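Local coordinates for BRO1 protein (Saccharomyces cerevisiae, PDB 1ZB1) that takes part in sorting cargo into multivesicular bodies, recruits the Doa4 deubiquitinase to endosomes and may bind Snf7 through this Bro1 domain, at residues K74-L79 / K351-Y356. Sequence-based numbering, arbitrary orientation.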
# COMPACT_ATOMS: atom_id res chain seq x y z
N LYS A 74 -1.89 10.19 16.46
CA LYS A 74 -1.67 11.01 17.65
C LYS A 74 -0.53 10.45 18.50
O LYS A 74 0.30 11.19 19.05
CB LYS A 74 -2.96 11.11 18.48
CG LYS A 74 -4.04 11.95 17.80
CD LYS A 74 -5.28 12.13 18.67
CE LYS A 74 -6.25 13.12 18.00
NZ LYS A 74 -7.54 13.28 18.73
N TYR A 75 -0.49 9.12 18.62
CA TYR A 75 0.58 8.50 19.41
C TYR A 75 1.93 8.70 18.70
O TYR A 75 2.93 8.94 19.37
CB TYR A 75 0.30 7.01 19.62
CG TYR A 75 1.30 6.33 20.54
CD1 TYR A 75 1.54 6.83 21.82
CD2 TYR A 75 2.05 5.23 20.11
CE1 TYR A 75 2.50 6.25 22.66
CE2 TYR A 75 3.01 4.63 20.95
CZ TYR A 75 3.23 5.16 22.21
OH TYR A 75 4.20 4.62 23.03
N TYR A 76 1.95 8.61 17.37
CA TYR A 76 3.22 8.81 16.65
C TYR A 76 3.68 10.25 16.90
O TYR A 76 4.88 10.49 17.13
CB TYR A 76 3.04 8.60 15.14
CG TYR A 76 4.37 8.51 14.38
CD1 TYR A 76 4.97 7.28 14.12
CD2 TYR A 76 5.03 9.66 13.95
CE1 TYR A 76 6.20 7.19 13.46
CE2 TYR A 76 6.27 9.59 13.29
CZ TYR A 76 6.85 8.35 13.05
OH TYR A 76 8.07 8.27 12.39
N SER A 77 2.75 11.20 16.87
CA SER A 77 3.10 12.60 17.11
C SER A 77 3.79 12.73 18.46
O SER A 77 4.79 13.44 18.58
CB SER A 77 1.86 13.50 17.08
OG SER A 77 1.32 13.58 15.77
N PHE A 78 3.25 12.06 19.48
CA PHE A 78 3.84 12.11 20.81
C PHE A 78 5.29 11.64 20.74
O PHE A 78 6.19 12.25 21.32
CB PHE A 78 3.09 11.18 21.77
CG PHE A 78 3.81 10.96 23.08
CD1 PHE A 78 3.72 11.90 24.10
CD2 PHE A 78 4.63 9.86 23.25
CE1 PHE A 78 4.45 11.75 25.28
CE2 PHE A 78 5.37 9.69 24.43
CZ PHE A 78 5.28 10.64 25.44
N LEU A 79 5.49 10.53 20.04
CA LEU A 79 6.82 9.93 19.87
C LEU A 79 7.78 10.82 19.10
O LEU A 79 8.96 10.91 19.45
CB LEU A 79 6.69 8.61 19.11
CG LEU A 79 6.62 7.24 19.79
CD1 LEU A 79 6.35 7.33 21.29
CD2 LEU A 79 5.58 6.43 19.07
N LYS A 351 3.72 15.48 5.56
CA LYS A 351 2.47 16.21 5.36
C LYS A 351 1.26 15.47 5.93
O LYS A 351 0.28 16.09 6.34
CB LYS A 351 2.26 16.50 3.87
CG LYS A 351 3.28 17.47 3.29
CD LYS A 351 2.98 17.79 1.83
CE LYS A 351 4.02 18.76 1.26
NZ LYS A 351 3.69 19.16 -0.14
N ILE A 352 1.32 14.14 5.94
CA ILE A 352 0.22 13.34 6.48
C ILE A 352 0.20 13.50 8.01
O ILE A 352 -0.86 13.62 8.62
CB ILE A 352 0.40 11.84 6.13
CG1 ILE A 352 0.08 11.61 4.65
CG2 ILE A 352 -0.50 10.99 7.02
CD1 ILE A 352 0.40 10.19 4.17
N LEU A 353 1.38 13.52 8.61
CA LEU A 353 1.51 13.63 10.06
C LEU A 353 1.27 15.03 10.62
O LEU A 353 0.68 15.21 11.68
CB LEU A 353 2.90 13.15 10.48
CG LEU A 353 3.32 13.27 11.95
CD1 LEU A 353 2.44 12.37 12.81
CD2 LEU A 353 4.78 12.86 12.09
N GLU A 354 1.74 16.03 9.87
CA GLU A 354 1.65 17.43 10.26
C GLU A 354 0.39 17.92 10.98
O GLU A 354 0.50 18.56 12.02
CB GLU A 354 1.93 18.29 9.03
CG GLU A 354 2.16 19.76 9.31
CD GLU A 354 2.87 20.44 8.16
OE1 GLU A 354 4.08 20.15 7.96
OE2 GLU A 354 2.23 21.24 7.45
N PRO A 355 -0.81 17.63 10.46
CA PRO A 355 -2.03 18.10 11.12
C PRO A 355 -2.21 17.65 12.59
O PRO A 355 -2.97 18.27 13.33
CB PRO A 355 -3.14 17.56 10.23
CG PRO A 355 -2.49 17.52 8.87
CD PRO A 355 -1.13 16.97 9.18
N TYR A 356 -1.50 16.60 12.99
CA TYR A 356 -1.62 16.08 14.36
C TYR A 356 -0.57 16.58 15.35
O TYR A 356 -0.75 16.46 16.57
CB TYR A 356 -1.56 14.55 14.35
CG TYR A 356 -2.65 13.90 13.53
CD1 TYR A 356 -2.50 13.73 12.15
CD2 TYR A 356 -3.84 13.49 14.12
CE1 TYR A 356 -3.53 13.16 11.38
CE2 TYR A 356 -4.87 12.93 13.37
CZ TYR A 356 -4.71 12.77 12.00
OH TYR A 356 -5.74 12.23 11.26
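Tyr356, Leu353 and Ser77 carry most of this crossing, in which the axes of 74-79 and 351-356 pass 9.3 Å apart at nearly a right angle (-87°). Leu353, its CG anti to the backbone N, reaches over with both methyls. Leu353 CD2 meets Tyr76 CD2 at 3.7 Å, obliquely to the ring, while Leu353 CD1 lies 3.4 Å from Ser77 OG. That hydroxyl is also 3.4 Å from Tyr356 CB, so it sits between two apolar groups; its polar need is met by a hydrogen bond to Leu73 O one turn back. The contact joins two members of the mostly helical Bro1 domain, helix 65-86 and the last modelled helix, 349-371, across 271 intervening residues. Tyr76 also packs on Lys122 and Leu126 of helix 118-139 and meets Trp349 edge-to-face. At the more exposed end, the Tyr356 ring lies crosswise to the extended Lys74 chain, whose CG comes within 4.0 Å of Tyr356 CD2. Beyond CG the chain leads away from the ring, and NZ forms a salt bridge with Glu70. The later helix is kinked here: Pro355 N and Tyr356 N make no bond to the turn before, and Tyr356 N instead bonds Leu353 O at 2.9 Å.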